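Galactose/lactose metabolism regulatory protein GAL80 (Saccharomyces cerevisiae, PDB 3BTV) represses the galactose and lactose metabolic genes of yeast by binding the activator GAL4 and blocking its transcriptional activation when no inducing sugar is present. Local coordinates at residues 371-374 against 375-379; 78-81 against 82-85; 109-112 against 113-116. The protein carries 1 engineered substitution. All blocks are in the same frame, centred on the assembly; numbering follows the deposited sequence.

How the contacts relate
Along the chain contact 2 comes first, contact 3 next and contact 1 much later. Contacts 2 and 3 both belong to the parallel six-stranded sheet domain of the NAD-binding Rossmann type. Contact 2 starts helix 81-86 and contact 3 closes helix 102-112. Their centres are 10 Å apart and they touch, with Ala85 and Glu82 packing on Phe112. Contact 1 is a middle-to-late part of helix 363-380, with its centre 26 Å from that of contact 2 and 23 Å from that of contact 3, and touches neither. Its side chains nevertheless reach strands 21-26 and 121-125, so a helix from late in the sequence packs onto the same sheet.

Contact 1: residues 371-374 against 375-379; sequences LYQS and ISDFH
Asp377 turns its side chain back on Gln373, one turn earlier in helix 363-380, by its first torsion: CG lies anti to the carbonyl carbon and next to its own N (chi1 -74°), which leans the carboxylate over the carbonyl of Gln373, with Asp377 CG 3.2 Å from Gln373 O. The backbone N of Asp377 donates to the same Gln373 O at 3.1 Å with an N-H...O angle of 164°, a regular helical bond, and CB of Asp377 sits 3.4 Å from that oxygen. In Ser374, OG stands between the backbone N and the carbonyl carbon (chi1 85°), which sets it beside the C=O of the preceding turn. The evidence is the bond from Ser374 OG to Leu371 O, 2.9 Å long. That oxygen also takes the backbone N-H of Ile375, at 3.1 Å from Ile375 N, and both donors come from the same face of its carbonyl plane. Two donors therefore grip one oxygen, while CG1 of Ile375 lies 3.2 Å from the same Leu371 O. Next along, Phe378 N bonds to Ser374 O at 3.2 Å. OD1 of Asp377 also takes a weak hydrogen bond from OG1 of Thr382, just beyond the helix. With an alanine here the carboxylate is gone, and the Thr382 hydroxyl would probably lose this partner and become freer to turn. Around the helix, the hydroxyl of Tyr372 is bonded to His39 and its ring meets Phe50 edge-to-face, while Phe378 makes an edge-to-face pair with Phe392. Tyr372 also packs on helix 39-45 and on Phe25 of strand 21-26, and Leu371 and Phe378 rest on Phe123 and Tyr121 of strand 121-125, joining helix 363-380 to the parallel sheet.

Contact 2: residues 78-81 against 82-85; sequences FPTL and ESFA
In the Rossmann-type domain, residues 78-85 run from the end of outer strand 76-78 through a short turn into the first residues of helix 81-86, with Thr80 at the N-cap. The carbonyl of Thr80 carries most of the polar contact, since two donors reach its oxygen from the same face of the carbonyl plane. One is the side chain of Ser83, whose OG lies 2.7 Å from Thr80 O. The other is the backbone N of Phe84, 3.1 Å from Thr80 O with a nearly straight N-H...O angle of 169°. The serine reaches the oxygen because its OG sits between its own N and carbonyl carbon (chi1 52°), turned back toward the start of the helix. One residue further on, Ala85 N continues the helical pattern with a 2.8 Å bond to Leu81 O.

The apolar half of the contact closes the turn over the strand end. Phe84 directs its ring edge toward the face of Phe78 in an offset edge-to-face pair, with the planes at 88° and the centroids 6.0 Å apart. Phe78 is also tied to strand 50-56 by backbone bonds to Leu55, while both rings pack on Ala54 there. On the helix side, Leu81 and Ala85 rest on Leu109 of helix 102-112. In the plane of the Phe78 ring, at its edge, lies CB of Ser83, 3.7 Å from Phe78 CD2.

Contact 3: residues 109-112 against 113-116; sequences LLEF and SKNN
Leu109 O accepts the backbone N-H of Ser113 at 2.7 Å from Ser113 N, the shortest hydrogen bond joining the two segments, although its N-H...O angle of 137° is well bent. It belongs to the C-terminal end of helix 102-112, inside the beta-alpha-beta unit of the Rossmann-type fold that links strand 92-95 to strand 121-125. Beyond it the bonding step shortens from four residues to three, the evidence being two successive backbone bonds. Lys114 N donates to Glu111 O at 3.2 Å, and Asn115 N donates to Phe112 O at 3.0 Å with a straight N-H...O angle of 172°. Both bonds span three residues, consistent with a chain wound more tightly as it leaves the helix.

The side chains divide between solvent and interior. Ser113 has its CB 3.0 Å from Leu110 O, and its OG is hydrogen-bonded to NE of Arg145. Asn115 is tied through OD1 to the Ser86 hydroxyl. Phe112 and Leu109 pack back on helix 81-86. On the exposed side, Glu111 and Lys114 meet as a charge pair. The lysine chain is extended and passes Glu111 O with CG at 3.2 Å, while the glutamate bends at chi2 (65°) to meet its end. The resulting salt bridge is long, with Lys114 NZ 3.6 Å from Glu111 OE1.

Contact 1: residues 371-374 against 375-379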
ATOM      1  N   LEU B 371     -17.299  23.105  11.391  1.00 49.62           N
ATOM      2  CA  LEU B 371     -17.637  23.562  10.045  1.00 60.52           C
ATOM      3  C   LEU B 371     -18.634  24.730  10.115  1.00 63.48           C
ATOM      4  O   LEU B 371     -18.452  25.761   9.467  1.00 63.42           O
ATOM      5  CB  LEU B 371     -18.218  22.408   9.223  1.00 51.11           C
ATOM      6  CG  LEU B 371     -18.711  22.746   7.816  1.00 66.81           C
ATOM      7  CD1 LEU B 371     -17.634  23.490   7.031  1.00 54.41           C
ATOM      8  CD2 LEU B 371     -19.143  21.473   7.093  1.00 62.31           C
ATOM      9  N   TYR B 372     -19.689  24.556  10.903  1.00 52.91           N
ATOM     10  CA  TYR B 372     -20.664  25.619  11.125  1.00 57.73           C
ATOM     11  C   TYR B 372     -19.989  26.859  11.684  1.00 62.53           C
ATOM     12  O   TYR B 372     -20.244  27.970  11.231  1.00 63.29           O
ATOM     13  CB  TYR B 372     -21.772  25.163  12.075  1.00 57.91           C
ATOM     14  CG  TYR B 372     -22.957  24.560  11.364  1.00 62.19           C
ATOM     15  CD1 TYR B 372     -23.000  23.203  11.082  1.00 54.24           C
ATOM     16  CD2 TYR B 372     -24.027  25.353  10.957  1.00 63.82           C
ATOM     17  CE1 TYR B 372     -24.072  22.651  10.416  1.00 47.86           C
ATOM     18  CE2 TYR B 372     -25.110  24.807  10.292  1.00 63.08           C
ATOM     19  CZ  TYR B 372     -25.122  23.454  10.025  1.00 68.90           C
ATOM     20  OH  TYR B 372     -26.184  22.889   9.365  1.00 72.12           O
ATOM     21  N   GLN B 373     -19.116  26.659  12.664  1.00 62.30           N
ATOM     22  CA  GLN B 373     -18.397  27.769  13.271  1.00 67.85           C
ATOM     23  C   GLN B 373     -17.607  28.541  12.215  1.00 64.51           C
ATOM     24  O   GLN B 373     -17.649  29.772  12.170  1.00 70.85           O
ATOM     25  CB  GLN B 373     -17.471  27.269  14.384  1.00 52.13           C
ATOM     26  CG  GLN B 373     -16.788  28.368  15.177  1.00 79.39           C
ATOM     27  CD  GLN B 373     -17.726  29.058  16.153  1.00100.99           C
ATOM     28  OE1 GLN B 373     -18.084  30.224  15.973  1.00 95.78           O
ATOM     29  NE2 GLN B 373     -18.138  28.335  17.191  1.00107.72           N
ATOM     30  N   SER B 374     -16.902  27.816  11.353  1.00 57.04           N
ATOM     31  CA  SER B 374     -16.075  28.453  10.336  1.00 52.07           C
ATOM     32  C   SER B 374     -16.941  29.234   9.345  1.00 65.89           C
ATOM     33  O   SER B 374     -16.487  30.202   8.729  1.00 75.12           O
ATOM     34  CB  SER B 374     -15.185  27.423   9.621  1.00 61.03           C
ATOM     35  OG  SER B 374     -15.863  26.794   8.546  1.00 66.10           O
ATOM     36  N   ILE B 375     -18.198  28.825   9.213  1.00 59.55           N
ATOM     37  CA  ILE B 375     -19.122  29.509   8.318  1.00 67.49           C
ATOM     38  C   ILE B 375     -19.504  30.893   8.853  1.00 85.70           C
ATOM     39  O   ILE B 375     -19.309  31.901   8.175  1.00 87.52           O
ATOM     40  CB  ILE B 375     -20.389  28.677   8.071  1.00 52.46           C
ATOM     41  CG1 ILE B 375     -20.051  27.423   7.266  1.00 59.59           C
ATOM     42  CG2 ILE B 375     -21.435  29.510   7.327  1.00 66.01           C
ATOM     43  CD1 ILE B 375     -21.251  26.547   6.945  1.00 68.70           C
ATOM     44  N   SER B 376     -20.034  30.939  10.071  1.00 76.57           N
ATOM     45  CA  SER B 376     -20.442  32.206  10.666  1.00 81.20           C
ATOM     46  C   SER B 376     -19.262  33.163  10.820  1.00 85.50           C
ATOM     47  O   SER B 376     -19.406  34.364  10.623  1.00100.87           O
ATOM     48  CB  SER B 376     -21.126  31.985  12.015  1.00 72.44           C
ATOM     49  OG  SER B 376     -20.184  31.715  13.030  1.00 79.96           O
ATOM     50  N   ASP B 377     -18.098  32.628  11.166  1.00 70.37           N
ATOM     51  CA  ASP B 377     -16.903  33.448  11.308  1.00 79.36           C
ATOM     52  C   ASP B 377     -16.549  34.125   9.996  1.00 86.69           C
ATOM     53  O   ASP B 377     -16.088  35.263   9.976  1.00 86.69           O
ATOM     54  CB  ASP B 377     -15.733  32.606  11.797  1.00 85.87           C
ATOM     55  CG  ASP B 377     -15.860  32.241  13.256  1.00101.54           C
ATOM     56  OD1 ASP B 377     -16.943  32.480  13.833  1.00111.92           O
ATOM     57  OD2 ASP B 377     -14.880  31.722  13.825  1.00 89.83           O
ATOM     58  N   PHE B 378     -16.749  33.407   8.900  1.00 76.01           N
ATOM     59  CA  PHE B 378     -16.636  34.002   7.582  1.00 66.84           C
ATOM     60  C   PHE B 378     -17.752  35.018   7.434  1.00 75.87           C
ATOM     61  O   PHE B 378     -17.537  36.148   6.996  1.00 75.60           O
ATOM     62  CB  PHE B 378     -16.770  32.926   6.506  1.00 77.48           C
ATOM     63  CG  PHE B 378     -17.095  33.463   5.130  1.00 78.53           C
ATOM     64  CD1 PHE B 378     -16.150  34.172   4.399  1.00 77.87           C
ATOM     65  CD2 PHE B 378     -18.337  33.229   4.557  1.00 65.38           C
ATOM     66  CE1 PHE B 378     -16.445  34.658   3.128  1.00 75.84           C
ATOM     67  CE2 PHE B 378     -18.638  33.710   3.284  1.00 72.96           C
ATOM     68  CZ  PHE B 378     -17.690  34.426   2.572  1.00 72.77           C
ATOM     69  N   HIS B 379     -18.949  34.600   7.821  1.00 65.89           N
ATOM     70  CA  HIS B 379     -20.148  35.385   7.599  1.00 76.58           C
ATOM     71  C   HIS B 379     -20.191  36.658   8.428  1.00 82.54           C
ATOM     72  O   HIS B 379     -20.738  37.662   7.995  1.00 68.23           O
ATOM     73  CB  HIS B 379     -21.381  34.553   7.909  1.00 77.19           C
ATOM     74  CG  HIS B 379     -22.657  35.321   7.805  1.00 76.41           C
ATOM     75  ND1 HIS B 379     -23.194  35.708   6.597  1.00 83.40           N
ATOM     76  CD2 HIS B 379     -23.502  35.779   8.758  1.00 85.41           C
ATOM     77  CE1 HIS B 379     -24.319  36.368   6.809  1.00 85.24           C
ATOM     78  NE2 HIS B 379     -24.529  36.422   8.112  1.00 70.80           N
TER

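Contact 2: residues 78-81 against 82-85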
ATOM      1  N   PHE B  78     -43.048  24.125   5.582  1.00104.98           N
ATOM      2  CA  PHE B  78     -43.553  24.360   4.230  1.00105.81           C
ATOM      3  C   PHE B  78     -44.125  23.093   3.607  1.00103.56           C
ATOM      4  O   PHE B  78     -43.620  21.994   3.845  1.00109.85           O
ATOM      5  CB  PHE B  78     -42.469  24.971   3.340  1.00 85.33           C
ATOM      6  CG  PHE B  78     -42.121  26.387   3.705  1.00101.29           C
ATOM      7  CD1 PHE B  78     -41.466  26.671   4.895  1.00 88.99           C
ATOM      8  CD2 PHE B  78     -42.457  27.436   2.864  1.00117.39           C
ATOM      9  CE1 PHE B  78     -41.150  27.973   5.237  1.00100.26           C
ATOM     10  CE2 PHE B  78     -42.144  28.742   3.202  1.00113.09           C
ATOM     11  CZ  PHE B  78     -41.491  29.011   4.389  1.00106.15           C
ATOM     12  N   PRO B  79     -45.191  23.252   2.805  1.00105.16           N
ATOM     13  CA  PRO B  79     -45.960  22.154   2.215  1.00 99.62           C
ATOM     14  C   PRO B  79     -45.274  21.570   0.992  1.00104.78           C
ATOM     15  O   PRO B  79     -45.254  20.351   0.812  1.00114.15           O
ATOM     16  CB  PRO B  79     -47.269  22.835   1.773  1.00 90.27           C
ATOM     17  CG  PRO B  79     -47.184  24.267   2.257  1.00 99.81           C
ATOM     18  CD  PRO B  79     -45.737  24.561   2.418  1.00 87.86           C
ATOM     19  N   THR B  80     -44.729  22.446   0.155  1.00102.09           N
ATOM     20  CA  THR B  80     -44.103  22.028  -1.092  1.00101.78           C
ATOM     21  C   THR B  80     -42.645  22.454  -1.124  1.00 95.74           C
ATOM     22  O   THR B  80     -42.235  23.354  -0.388  1.00106.02           O
ATOM     23  CB  THR B  80     -44.812  22.657  -2.305  1.00104.98           C
ATOM     24  OG1 THR B  80     -44.654  24.082  -2.266  1.00103.92           O
ATOM     25  CG2 THR B  80     -46.291  22.323  -2.285  1.00 99.89           C
ATOM     26  N   LEU B  81     -41.863  21.809  -1.978  1.00 93.38           N
ATOM     27  CA  LEU B  81     -40.479  22.216  -2.164  1.00 94.81           C
ATOM     28  C   LEU B  81     -40.471  23.628  -2.736  1.00 87.16           C
ATOM     29  O   LEU B  81     -39.606  24.442  -2.415  1.00 91.84           O
ATOM     30  CB  LEU B  81     -39.757  21.253  -3.108  1.00 88.91           C
ATOM     31  CG  LEU B  81     -38.249  21.467  -3.292  1.00 91.20           C
ATOM     32  CD1 LEU B  81     -37.520  21.358  -1.961  1.00 92.34           C
ATOM     33  CD2 LEU B  81     -37.673  20.481  -4.309  1.00 83.23           C
ATOM     34  N   GLU B  82     -41.455  23.912  -3.581  1.00 85.82           N
ATOM     35  CA  GLU B  82     -41.572  25.217  -4.221  1.00104.94           C
ATOM     36  C   GLU B  82     -41.752  26.343  -3.208  1.00103.67           C
ATOM     37  O   GLU B  82     -41.030  27.338  -3.242  1.00102.15           O
ATOM     38  CB  GLU B  82     -42.737  25.224  -5.205  1.00102.37           C
ATOM     39  CG  GLU B  82     -43.075  26.601  -5.733  1.00127.52           C
ATOM     40  CD  GLU B  82     -44.032  26.549  -6.899  1.00140.62           C
ATOM     41  OE1 GLU B  82     -44.195  25.455  -7.481  1.00135.06           O
ATOM     42  OE2 GLU B  82     -44.615  27.600  -7.237  1.00154.36           O
ATOM     43  N   SER B  83     -42.728  26.190  -2.320  1.00 96.62           N
ATOM     44  CA  SER B  83     -42.942  27.163  -1.258  1.00101.58           C
ATOM     45  C   SER B  83     -41.675  27.311  -0.417  1.00107.96           C
ATOM     46  O   SER B  83     -41.190  28.420  -0.193  1.00102.94           O
ATOM     47  CB  SER B  83     -44.120  26.742  -0.379  1.00106.67           C
ATOM     48  OG  SER B  83     -43.968  25.405   0.068  1.00116.29           O
ATOM     49  N   PHE B  84     -41.137  26.183   0.035  1.00108.00           N
ATOM     50  CA  PHE B  84     -39.897  26.173   0.810  1.00 95.29           C
ATOM     51  C   PHE B  84     -38.799  26.999   0.136  1.00100.00           C
ATOM     52  O   PHE B  84     -38.249  27.926   0.734  1.00 90.07           O
ATOM     53  CB  PHE B  84     -39.422  24.729   1.038  1.00 88.73           C
ATOM     54  CG  PHE B  84     -38.142  24.614   1.835  1.00 84.63           C
ATOM     55  CD1 PHE B  84     -38.164  24.653   3.225  1.00 78.84           C
ATOM     56  CD2 PHE B  84     -36.922  24.446   1.195  1.00 81.40           C
ATOM     57  CE1 PHE B  84     -36.999  24.540   3.961  1.00 81.76           C
ATOM     58  CE2 PHE B  84     -35.734  24.326   1.928  1.00 79.99           C
ATOM     59  CZ  PHE B  84     -35.772  24.372   3.313  1.00 78.04           C
ATOM     60  N   ALA B  85     -38.494  26.665  -1.117  1.00 99.98           N
ATOM     61  CA  ALA B  85     -37.378  27.281  -1.835  1.00 97.37           C
ATOM     62  C   ALA B  85     -37.625  28.747  -2.183  1.00 92.81           C
ATOM     63  O   ALA B  85     -36.680  29.530  -2.302  1.00 98.26           O
ATOM     64  CB  ALA B  85     -37.056  26.487  -3.095  1.00 93.95           C
TER

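Contact 3: residues 109-112 against 113-116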
ATOM      1  N   LEU B 109     -35.098  22.951  -6.569  1.00 78.47           N
ATOM      2  CA  LEU B 109     -34.930  23.854  -5.436  1.00 85.60           C
ATOM      3  C   LEU B 109     -34.161  25.111  -5.848  1.00 70.62           C
ATOM      4  O   LEU B 109     -34.568  26.227  -5.543  1.00 86.64           O
ATOM      5  CB  LEU B 109     -34.202  23.130  -4.293  1.00 70.30           C
ATOM      6  CG  LEU B 109     -34.079  23.839  -2.938  1.00 96.02           C
ATOM      7  CD1 LEU B 109     -33.935  22.823  -1.815  1.00 88.11           C
ATOM      8  CD2 LEU B 109     -32.908  24.814  -2.927  1.00102.65           C
ATOM      9  N   LEU B 110     -33.039  24.918  -6.534  1.00 78.17           N
ATOM     10  CA  LEU B 110     -32.241  26.049  -6.991  1.00 73.14           C
ATOM     11  C   LEU B 110     -33.056  26.936  -7.924  1.00 84.43           C
ATOM     12  O   LEU B 110     -32.899  28.157  -7.931  1.00101.26           O
ATOM     13  CB  LEU B 110     -30.979  25.569  -7.703  1.00 71.24           C
ATOM     14  CG  LEU B 110     -29.782  25.271  -6.808  1.00 78.89           C
ATOM     15  CD1 LEU B 110     -28.698  24.582  -7.601  1.00 71.50           C
ATOM     16  CD2 LEU B 110     -29.261  26.562  -6.174  1.00 79.03           C
ATOM     17  N   GLU B 111     -33.932  26.319  -8.708  1.00 85.13           N
ATOM     18  CA  GLU B 111     -34.766  27.080  -9.629  1.00 81.18           C
ATOM     19  C   GLU B 111     -35.794  27.926  -8.885  1.00 92.77           C
ATOM     20  O   GLU B 111     -35.916  29.121  -9.147  1.00102.66           O
ATOM     21  CB  GLU B 111     -35.442  26.164 -10.649  1.00 91.56           C
ATOM     22  CG  GLU B 111     -36.098  26.911 -11.802  1.00 94.55           C
ATOM     23  CD  GLU B 111     -35.093  27.653 -12.668  1.00113.39           C
ATOM     24  OE1 GLU B 111     -33.875  27.512 -12.421  1.00121.54           O
ATOM     25  OE2 GLU B 111     -35.518  28.374 -13.598  1.00124.34           O
ATOM     26  N   PHE B 112     -36.531  27.310  -7.960  1.00101.04           N
ATOM     27  CA  PHE B 112     -37.507  28.045  -7.154  1.00100.14           C
ATOM     28  C   PHE B 112     -36.780  29.059  -6.274  1.00 85.54           C
ATOM     29  O   PHE B 112     -37.333  30.092  -5.900  1.00101.10           O
ATOM     30  CB  PHE B 112     -38.320  27.095  -6.267  1.00112.19           C
ATOM     31  CG  PHE B 112     -39.131  26.083  -7.030  1.00120.58           C
ATOM     32  CD1 PHE B 112     -38.866  24.726  -6.904  1.00108.88           C
ATOM     33  CD2 PHE B 112     -40.168  26.486  -7.861  1.00119.59           C
ATOM     34  CE1 PHE B 112     -39.613  23.790  -7.599  1.00114.48           C
ATOM     35  CE2 PHE B 112     -40.919  25.557  -8.558  1.00111.06           C
ATOM     36  CZ  PHE B 112     -40.643  24.208  -8.427  1.00113.89           C
ATOM     37  N   SER B 113     -35.534  28.734  -5.944  1.00 85.62           N
ATOM     38  CA  SER B 113     -34.687  29.586  -5.116  1.00 79.01           C
ATOM     39  C   SER B 113     -34.646  31.025  -5.615  1.00101.98           C
ATOM     40  O   SER B 113     -34.350  31.950  -4.855  1.00 93.97           O
ATOM     41  CB  SER B 113     -33.263  29.029  -5.095  1.00 80.79           C
ATOM     42  OG  SER B 113     -32.322  30.056  -4.834  1.00109.20           O
ATOM     43  N   LYS B 114     -34.930  31.206  -6.899  1.00101.01           N
ATOM     44  CA  LYS B 114     -34.795  32.515  -7.521  1.00106.86           C
ATOM     45  C   LYS B 114     -35.772  33.532  -6.940  1.00 99.80           C
ATOM     46  O   LYS B 114     -35.561  34.736  -7.064  1.00104.97           O
ATOM     47  CB  LYS B 114     -34.912  32.402  -9.044  1.00107.51           C
ATOM     48  CG  LYS B 114     -33.845  31.481  -9.636  1.00104.34           C
ATOM     49  CD  LYS B 114     -33.782  31.539 -11.156  1.00116.34           C
ATOM     50  CE  LYS B 114     -32.565  30.770 -11.670  1.00111.92           C
ATOM     51  NZ  LYS B 114     -32.487  30.752 -13.159  1.00119.26           N
ATOM     52  N   ASN B 115     -36.818  33.039  -6.280  1.00109.60           N
ATOM     53  CA  ASN B 115     -37.819  33.898  -5.643  1.00 98.29           C
ATOM     54  C   ASN B 115     -37.399  34.342  -4.242  1.00104.61           C
ATOM     55  O   ASN B 115     -38.149  35.032  -3.545  1.00113.55           O
ATOM     56  CB  ASN B 115     -39.174  33.185  -5.569  1.00 98.91           C
ATOM     57  CG  ASN B 115     -39.646  32.682  -6.918  1.00123.81           C
ATOM     58  OD1 ASN B 115     -40.527  31.827  -7.000  1.00130.87           O
ATOM     59  ND2 ASN B 115     -39.059  33.213  -7.986  1.00133.36           N
ATOM     60  N   ASN B 116     -36.204  33.932  -3.831  1.00 92.01           N
ATOM     61  CA  ASN B 116     -35.659  34.327  -2.538  1.00 90.89           C
ATOM     62  C   ASN B 116     -34.427  35.210  -2.692  1.00 92.64           C
ATOM     63  O   ASN B 116     -33.321  34.712  -2.890  1.00100.62           O
ATOM     64  CB  ASN B 116     -35.306  33.099  -1.699  1.00 99.09           C
ATOM     65  CG  ASN B 116     -34.813  33.463  -0.309  1.00105.71           C
ATOM     66  OD1 ASN B 116     -34.756  34.637   0.059  1.00109.19           O
ATOM     67  ND2 ASN B 116     -34.458  32.449   0.473  1.00107.20           N
TER